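Local atomic coordinates of NADPH-flavin oxidoreductase (Vibrio parahaemolyticus serotype O3:K6, PDB entry 5UU6), a protein that probably uses NADPH to reduce flavins or nitro compounds, as a flavin mononucleotide-binding nitroreductase of the flavin oxidoreductase Frp family. Residues Val52-Ile57 with Ala77-Phe82; Ser61-Phe66 with Gln140-Leu145. All coordinates share one frame; numbering follows the deposited sequence. Where two conformers were deposited one is given.

Contact 1. Residues Val52-Ile57 with Ala77-Phe82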
ATOM      1  N   VAL A  52      -4.777   0.388  15.198  1.00 17.33           N
ATOM      2  CA  VAL A  52      -5.347  -0.015  16.480  1.00 19.61           C
ATOM      3  C   VAL A  52      -4.915  -1.448  16.757  1.00 19.00           C
ATOM      4  O   VAL A  52      -5.239  -2.378  16.006  1.00 15.08           O
ATOM      5  CB  VAL A  52      -6.875   0.138  16.529  1.00 15.23           C
ATOM      6  CG1 VAL A  52      -7.393  -0.171  17.959  1.00 16.38           C
ATOM      7  CG2 VAL A  52      -7.280   1.529  16.147  1.00 17.34           C
ATOM      8  N   ARG A  53      -4.177  -1.626  17.837  1.00 15.59           N
ATOM      9  CA  ARG A  53      -3.760  -2.942  18.286  1.00 15.91           C
ATOM     10  C   ARG A  53      -4.852  -3.473  19.220  1.00 16.90           C
ATOM     11  O   ARG A  53      -5.231  -2.789  20.176  1.00 22.53           O
ATOM     12  CB  ARG A  53      -2.422  -2.832  19.011  1.00 16.47           C
ATOM     13  CG  ARG A  53      -1.852  -4.139  19.442  1.00 19.66           C
ATOM     14  CD  ARG A  53      -0.769  -3.917  20.443  1.00 21.69           C
ATOM     15  NE  ARG A  53      -0.503  -5.177  21.088  1.00 22.34           N
ATOM     16  CZ  ARG A  53      -0.014  -5.336  22.303  1.00 26.88           C
ATOM     17  NH1 ARG A  53       0.295  -4.272  23.056  1.00 29.73           N
ATOM     18  NH2 ARG A  53       0.193  -6.579  22.738  1.00 23.92           N
ATOM     19  N   VAL A  54      -5.384  -4.664  18.932  1.00 19.12           N
ATOM     20  CA  VAL A  54      -6.549  -5.169  19.653  1.00 17.73           C
ATOM     21  C   VAL A  54      -6.104  -6.344  20.504  1.00 18.64           C
ATOM     22  O   VAL A  54      -5.806  -7.426  19.986  1.00 26.67           O
ATOM     23  CB  VAL A  54      -7.694  -5.566  18.712  1.00 17.18           C
ATOM     24  CG1 VAL A  54      -8.905  -6.067  19.534  1.00 18.34           C
ATOM     25  CG2 VAL A  54      -8.102  -4.366  17.805  1.00 17.66           C
ATOM     26  N   THR A  55      -6.051  -6.115  21.812  1.00 19.91           N
ATOM     27  CA  THR A  55      -5.680  -7.118  22.790  1.00 23.94           C
ATOM     28  C   THR A  55      -6.859  -7.622  23.607  1.00 26.59           C
ATOM     29  O   THR A  55      -6.782  -8.725  24.161  1.00 26.43           O
ATOM     30  CB  THR A  55      -4.626  -6.558  23.755  1.00 26.64           C
ATOM     31  OG1 THR A  55      -5.159  -5.387  24.389  1.00 31.43           O
ATOM     32  CG2 THR A  55      -3.340  -6.202  23.003  1.00 22.72           C
ATOM     33  N   ASP A  56      -7.934  -6.845  23.699  1.00 27.74           N
ATOM     34  CA  ASP A  56      -9.109  -7.287  24.432  1.00 28.67           C
ATOM     35  C   ASP A  56      -9.771  -8.459  23.709  1.00 31.50           C
ATOM     36  O   ASP A  56     -10.150  -8.352  22.531  1.00 22.76           O
ATOM     37  CB  ASP A  56     -10.093  -6.141  24.598  1.00 34.92           C
ATOM     38  CG  ASP A  56     -11.397  -6.600  25.251  1.00 47.64           C
ATOM     39  OD1 ASP A  56     -11.412  -6.867  26.474  1.00 53.79           O
ATOM     40  OD2 ASP A  56     -12.404  -6.719  24.533  1.00 50.77           O
ATOM     41  N   ILE A  57      -9.957  -9.568  24.432  1.00 35.02           N
ATOM     42  CA  ILE A  57     -10.395 -10.800  23.782  1.00 32.01           C
ATOM     43  C   ILE A  57     -11.864 -10.724  23.334  1.00 30.12           C
ATOM     44  O   ILE A  57     -12.241 -11.351  22.337  1.00 24.61           O
ATOM     45  CB  ILE A  57     -10.126 -12.009  24.701  1.00 40.50           C
ATOM     46  CG1 ILE A  57     -10.888 -11.897  26.006  1.00 47.36           C
ATOM     47  CG2 ILE A  57      -8.628 -12.117  25.053  1.00 40.85           C
ATOM     48  CD1 ILE A  57     -10.454 -12.972  27.019  1.00 53.41           C
ATOM     49  N   ALA A  77      -1.714 -14.250  17.593  1.00 19.69           N
ATOM     50  CA  ALA A  77      -1.021 -13.641  18.720  1.00 24.93           C
ATOM     51  C   ALA A  77      -1.307 -12.149  18.791  1.00 25.10           C
ATOM     52  O   ALA A  77      -1.590 -11.615  19.871  1.00 22.01           O
ATOM     53  CB  ALA A  77       0.484 -13.898  18.610  1.00 19.20           C
ATOM     54  N   GLU A  78      -1.243 -11.453  17.652  1.00 19.56           N
ATOM     55  CA  GLU A  78      -1.555 -10.037  17.629  1.00 16.55           C
ATOM     56  C   GLU A  78      -2.450  -9.735  16.437  1.00 17.54           C
ATOM     57  O   GLU A  78      -2.398 -10.416  15.407  1.00 20.08           O
ATOM     58  CB  GLU A  78      -0.279  -9.178  17.638  1.00 30.19           C
ATOM     59  CG  GLU A  78       0.579  -9.464  18.892  1.00 31.92           C
ATOM     60  CD  GLU A  78       0.234  -8.523  20.030  1.00 35.30           C
ATOM     61  OE1 GLU A  78       0.627  -8.809  21.183  1.00 40.30           O
ATOM     62  OE2 GLU A  78      -0.439  -7.499  19.773  1.00 31.27           O
ATOM     63  N   PHE A  79      -3.305  -8.729  16.612  1.00 18.05           N
ATOM     64  CA  PHE A  79      -4.218  -8.294  15.574  1.00 14.65           C
ATOM     65  C   PHE A  79      -4.170  -6.781  15.480  1.00 16.94           C
ATOM     66  O   PHE A  79      -4.501  -6.077  16.447  1.00 16.42           O
ATOM     67  CB  PHE A  79      -5.658  -8.758  15.836  1.00 16.23           C
ATOM     68  CG  PHE A  79      -6.596  -8.448  14.687  1.00 16.56           C
ATOM     69  CD1 PHE A  79      -6.400  -9.053  13.457  1.00 16.72           C
ATOM     70  CD2 PHE A  79      -7.619  -7.548  14.827  1.00 17.65           C
ATOM     71  CE1 PHE A  79      -7.233  -8.799  12.386  1.00 16.72           C
ATOM     72  CE2 PHE A  79      -8.474  -7.287  13.762  1.00 20.40           C
ATOM     73  CZ  PHE A  79      -8.276  -7.919  12.542  1.00 15.66           C
ATOM     74  N   LEU A  80      -3.798  -6.296  14.298  1.00 13.13           N
ATOM     75  CA  LEU A  80      -3.556  -4.892  14.041  1.00 16.85           C
ATOM     76  C   LEU A  80      -4.622  -4.444  13.052  1.00 15.80           C
ATOM     77  O   LEU A  80      -4.915  -5.173  12.099  1.00 19.90           O
ATOM     78  CB  LEU A  80      -2.152  -4.697  13.454  1.00 12.18           C
ATOM     79  CG  LEU A  80      -0.924  -5.171  14.271  1.00 15.29           C
ATOM     80  CD1 LEU A  80       0.319  -4.564  13.597  1.00 17.73           C
ATOM     81  CD2 LEU A  80      -1.010  -4.733  15.711  1.00 13.99           C
ATOM     82  N   VAL A  81      -5.237  -3.293  13.290  1.00 15.21           N
ATOM     83  CA  VAL A  81      -6.239  -2.759  12.358  1.00 11.89           C
ATOM     84  C   VAL A  81      -5.677  -1.463  11.786  1.00 12.37           C
ATOM     85  O   VAL A  81      -5.439  -0.497  12.536  1.00 14.37           O
ATOM     86  CB  VAL A  81      -7.595  -2.522  13.040  1.00 15.09           C
ATOM     87  CG1 VAL A  81      -8.609  -1.949  12.015  1.00 12.26           C
ATOM     88  CG2 VAL A  81      -8.117  -3.792  13.692  1.00 13.22           C
ATOM     89  N   PHE A  82      -5.467  -1.428  10.470  1.00 10.70           N
ATOM     90  CA  PHE A  82      -4.880  -0.264   9.818  1.00 10.36           C
ATOM     91  C   PHE A  82      -5.988   0.690   9.376  1.00 14.23           C
ATOM     92  O   PHE A  82      -6.954   0.259   8.755  1.00 11.27           O
ATOM     93  CB  PHE A  82      -4.023  -0.694   8.615  1.00  9.65           C
ATOM     94  CG  PHE A  82      -2.723  -1.351   9.016  1.00 11.36           C
ATOM     95  CD1 PHE A  82      -2.697  -2.692   9.413  1.00 14.63           C
ATOM     96  CD2 PHE A  82      -1.545  -0.621   9.070  1.00 11.11           C
ATOM     97  CE1 PHE A  82      -1.495  -3.312   9.798  1.00 17.55           C
ATOM     98  CE2 PHE A  82      -0.350  -1.229   9.490  1.00 11.23           C
ATOM     99  CZ  PHE A  82      -0.330  -2.578   9.836  1.00 15.33           C
TER
HETATM  100  O   HOH W   1      -3.080  -7.336  19.226  1.00 19.31           O
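R53 reaches across to E78 and grips its carboxylate side-on. R53 NE donates to E78 OE2 at 2.7 Å, and R53 NH2 donates to E78 OE1 at 2.8 Å through that oxygen's syn lone pair. The guanidinium and carboxylate planes are 32° apart, so the two-nitrogen salt bridge is somewhat twisted. The arginine chain runs extended from CG to NE, with CG anti to the backbone N (chi1 -176°). E78 instead bends at chi2 to bring its carboxylate up. T55 CG2 lies over one face of the guanidinium. The R53 stem passes over L80, CG to CD2 3.9 Å, on the face where L30 and L34 of helix 27-38 pack.

V52 and V81 form an antiparallel hydrogen-bonded pair, and their side chains share the other face. V54 N also donates to F79 O at 3.0 Å. V54 CG2 meets V81 CG2 at 4.2 Å, and V54 CB lies at the edge of the F79 ring. A water accepts from F79 N and lies within hydrogen-bonding distance of both V54 O and E78 OE2, bridging the segments. V52 and R53 form a parallel beta ladder with a strand of the second subunit, so the sheet runs on across the interface. The paired charges would probably offset each other where E78 is buried, and the water ties its carboxylate to the backbone of both segments.

Contact 2. Residues Ser61-Phe66 with Gln140-Leu145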
ATOM      1  N   SER A  61     -13.075 -11.350  19.552  1.00 21.54           N
ATOM      2  CA  SER A  61     -14.193 -12.197  19.151  1.00 22.11           C
ATOM      3  C   SER A  61     -15.130 -11.466  18.200  1.00 21.44           C
ATOM      4  O   SER A  61     -15.539 -12.006  17.167  1.00 25.84           O
ATOM      5  CB  SER A  61     -14.977 -12.651  20.385  1.00 23.85           C
ATOM      6  OG  SER A  61     -15.761 -13.743  20.021  1.00 39.47           O
ATOM      7  N   GLN A  62     -15.516 -10.245  18.567  0.53 21.43           N
ATOM      8  CA  GLN A  62     -16.401  -9.450  17.722  0.53 20.93           C
ATOM      9  C   GLN A  62     -15.777  -9.221  16.355  0.53 20.18           C
ATOM     10  O   GLN A  62     -16.438  -9.387  15.321  0.53 19.12           O
ATOM     11  CB  GLN A  62     -16.705  -8.119  18.403  0.53 21.24           C
ATOM     12  CG  GLN A  62     -17.746  -8.244  19.502  0.53 27.62           C
ATOM     13  CD  GLN A  62     -19.119  -8.576  18.935  0.53 28.53           C
ATOM     14  OE1 GLN A  62     -19.811  -7.702  18.401  0.53 28.77           O
ATOM     15  NE2 GLN A  62     -19.514  -9.849  19.032  0.53 24.16           N
ATOM     16  N   LEU A  63     -14.489  -8.867  16.333  1.00 18.60           N
ATOM     17  CA  LEU A  63     -13.824  -8.583  15.063  1.00 23.03           C
ATOM     18  C   LEU A  63     -13.768  -9.833  14.211  1.00 22.82           C
ATOM     19  O   LEU A  63     -13.919  -9.775  12.981  1.00 21.51           O
ATOM     20  CB  LEU A  63     -12.419  -8.029  15.315  1.00 17.38           C
ATOM     21  CG  LEU A  63     -12.414  -6.575  15.825  1.00 22.00           C
ATOM     22  CD1 LEU A  63     -11.087  -6.192  16.415  1.00 16.44           C
ATOM     23  CD2 LEU A  63     -12.801  -5.583  14.708  1.00 20.54           C
ATOM     24  N   ALA A  64     -13.554 -10.979  14.856  1.00 19.03           N
ATOM     25  CA  ALA A  64     -13.576 -12.231  14.125  1.00 21.28           C
ATOM     26  C   ALA A  64     -14.903 -12.391  13.400  1.00 24.07           C
ATOM     27  O   ALA A  64     -14.940 -12.743  12.214  1.00 25.83           O
ATOM     28  CB  ALA A  64     -13.329 -13.398  15.094  1.00 19.95           C
ATOM     29  N   LYS A  65     -16.009 -12.148  14.115  1.00 25.49           N
ATOM     30  CA  LYS A  65     -17.333 -12.239  13.509  1.00 26.06           C
ATOM     31  C   LYS A  65     -17.478 -11.262  12.346  1.00 28.04           C
ATOM     32  O   LYS A  65     -17.887 -11.655  11.247  1.00 22.29           O
ATOM     33  CB  LYS A  65     -18.416 -11.994  14.569  1.00 26.21           C
ATOM     34  CG  LYS A  65     -19.808 -11.845  14.000  1.00 33.13           C
ATOM     35  CD  LYS A  65     -20.903 -11.978  15.087  1.00 37.15           C
ATOM     36  N   PHE A  66     -17.141  -9.981  12.577  1.00 18.06           N
ATOM     37  CA  PHE A  66     -17.324  -8.934  11.572  1.00 18.82           C
ATOM     38  C   PHE A  66     -16.476  -9.155  10.314  1.00 22.33           C
ATOM     39  O   PHE A  66     -16.839  -8.678   9.225  1.00 22.26           O
ATOM     40  CB  PHE A  66     -16.986  -7.568  12.176  1.00 23.97           C
ATOM     41  CG  PHE A  66     -17.970  -7.083  13.182  1.00 25.17           C
ATOM     42  CD1 PHE A  66     -19.319  -7.399  13.060  1.00 23.08           C
ATOM     43  CD2 PHE A  66     -17.568  -6.275  14.230  1.00 24.84           C
ATOM     44  CE1 PHE A  66     -20.247  -6.949  13.983  1.00 24.67           C
ATOM     45  CE2 PHE A  66     -18.508  -5.812  15.152  1.00 25.64           C
ATOM     46  CZ  PHE A  66     -19.845  -6.155  15.022  1.00 24.35           C
ATOM     47  N   GLN A 140     -18.774  -0.260   9.099  1.00 15.79           N
ATOM     48  CA  GLN A 140     -19.373   0.646  10.079  1.00 16.72           C
ATOM     49  C   GLN A 140     -19.366   0.056  11.499  1.00 17.74           C
ATOM     50  O   GLN A 140     -19.062   0.765  12.466  1.00 18.65           O
ATOM     51  CB  GLN A 140     -20.803   0.988   9.674  1.00 19.24           C
ATOM     52  CG  GLN A 140     -21.462   1.948  10.639  1.00 25.13           C
ATOM     53  CD  GLN A 140     -20.729   3.291  10.702  1.00 30.96           C
ATOM     54  OE1 GLN A 140     -20.145   3.744   9.717  1.00 40.46           O
ATOM     55  NE2 GLN A 140     -20.762   3.921  11.863  1.00 21.52           N
ATOM     56  N   GLN A 141     -19.722  -1.227  11.644  0.52 17.61           N
ATOM     57  CA  GLN A 141     -19.745  -1.838  12.973  0.52 18.38           C
ATOM     58  C   GLN A 141     -18.337  -1.982  13.553  0.52 17.78           C
ATOM     59  O   GLN A 141     -18.154  -1.859  14.772  0.52 18.47           O
ATOM     60  CB  GLN A 141     -20.440  -3.206  12.916  0.52 18.88           C
ATOM     61  CG  GLN A 141     -21.968  -3.148  12.779  0.52 19.96           C
ATOM     62  CD  GLN A 141     -22.609  -4.528  12.649  0.52 23.73           C
ATOM     63  OE1 GLN A 141     -23.190  -5.055  13.608  0.52 24.82           O
ATOM     64  NE2 GLN A 141     -22.508  -5.120  11.459  0.52 19.91           N
ATOM     65  N   VAL A 142     -17.345  -2.251  12.700  1.00 16.63           N
ATOM     66  CA  VAL A 142     -15.951  -2.323  13.146  1.00 16.08           C
ATOM     67  C   VAL A 142     -15.484  -0.950  13.622  1.00 16.82           C
ATOM     68  O   VAL A 142     -14.851  -0.805  14.678  1.00 18.28           O
ATOM     69  CB  VAL A 142     -15.064  -2.850  11.995  1.00 14.93           C
ATOM     70  CG1 VAL A 142     -13.555  -2.748  12.347  1.00 14.37           C
ATOM     71  CG2 VAL A 142     -15.451  -4.306  11.717  1.00 24.21           C
ATOM     72  N   ASP A 143     -15.781   0.072  12.818  1.00 15.89           N
ATOM     73  CA  ASP A 143     -15.525   1.466  13.148  1.00 16.16           C
ATOM     74  C   ASP A 143     -16.091   1.833  14.518  1.00 22.02           C
ATOM     75  O   ASP A 143     -15.395   2.419  15.358  1.00 25.78           O
ATOM     76  CB  ASP A 143     -16.136   2.318  12.013  1.00 19.21           C
ATOM     77  CG  ASP A 143     -15.700   3.772  12.047  1.00 19.51           C
ATOM     78  OD1 ASP A 143     -16.177   4.478  12.945  1.00 20.10           O
ATOM     79  OD2 ASP A 143     -14.880   4.204  11.177  1.00 17.62           O
ATOM     80  N   GLU A 144     -17.366   1.506  14.767  1.00 19.28           N
ATOM     81  CA  GLU A 144     -17.953   1.851  16.058  1.00 19.68           C
ATOM     82  C   GLU A 144     -17.278   1.066  17.178  1.00 33.75           C
ATOM     83  O   GLU A 144     -17.073   1.588  18.276  1.00 20.92           O
ATOM     84  CB  GLU A 144     -19.473   1.597  16.040  1.00 21.09           C
ATOM     85  CG  GLU A 144     -20.201   2.438  14.967  1.00 33.32           C
ATOM     86  CD  GLU A 144     -21.629   1.984  14.648  1.00 41.20           C
ATOM     87  OE1 GLU A 144     -22.261   2.604  13.753  1.00 39.34           O
ATOM     88  OE2 GLU A 144     -22.124   1.020  15.292  1.00 47.78           O
ATOM     89  N   LEU A 145     -16.922  -0.192  16.917  1.00 19.41           N
ATOM     90  CA  LEU A 145     -16.311  -1.010  17.956  1.00 21.41           C
ATOM     91  C   LEU A 145     -14.953  -0.449  18.388  1.00 20.83           C
ATOM     92  O   LEU A 145     -14.594  -0.533  19.563  1.00 21.91           O
ATOM     93  CB  LEU A 145     -16.178  -2.455  17.444  1.00 25.26           C
ATOM     94  CG  LEU A 145     -15.481  -3.456  18.372  1.00 27.16           C
ATOM     95  CD1 LEU A 145     -16.381  -3.891  19.595  1.00 30.43           C
ATOM     96  CD2 LEU A 145     -14.914  -4.647  17.647  1.00 22.27           C
TER
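L63 and F66 face V142 and L145 in an antiparallel helix pair of the nitroreductase fold. The short axes of 61-66 and 140-145 come within 10.3 Å, with 166° between their directions. No hydrogen bond joins the two segments, and apolar side chains carry the contact. The helix backbones have further partners: N138 ND2 donates to F66 O and K59 NZ to L145 O.

The tight part is on the buried side. L145 CD2 rests against the branch point of L63, 3.6 Å from L63 CG, and also touches L63 CD2. The CG of L145 is anti to its backbone N (chi1 177°), which extends the side chain toward helix 57-66. L63 CD2 also meets V142 CG1 at 3.8 Å, the two side chains crossing at about a right angle. The other V142 methyl, CG2, lies against F66 CB at 3.6 Å. Those two side chains slide past each other in opposite directions. L63 also touches V73 of helix 72-75 and V54, and L63 and V142 are buried.

The outer side is looser and more polar. Q62 adds a marginal contact, CB to L145 CD2 at 4.0 Å. Q141 is exposed and was modelled in two conformers, as was Q62, so these side chains probably take more than one position. In the conformer given, Q141 lays its aliphatic stem over one face of the F66 ring. This is a CH-pi contact, with Q141 CB 3.9 Å from the ring centroid and 21° off its normal.

Contact 1 is buried and joins two sheet strands. Contact 2 is partly buried and joins two helices beside that sheet. Backbone hydrogen bonds and a salt bridge dominate contact 1, while contact 2 relies on apolar packing and a CH-pi contact. Strand 49-53 and helix 57-66 are successive in the chain, so one connected region supplies a partner to each. The contacts meet at L63, whose CD1 lies 3.8 Å from V54 CG2 and 3.9 Å from F79 CE2. Only contact 1 touches the second subunit. Contact 2 reaches solvent at Q141, with Q62 partly exposed. The side chains of F79 and F66 are about 8 and 11 Å from a bound FMN.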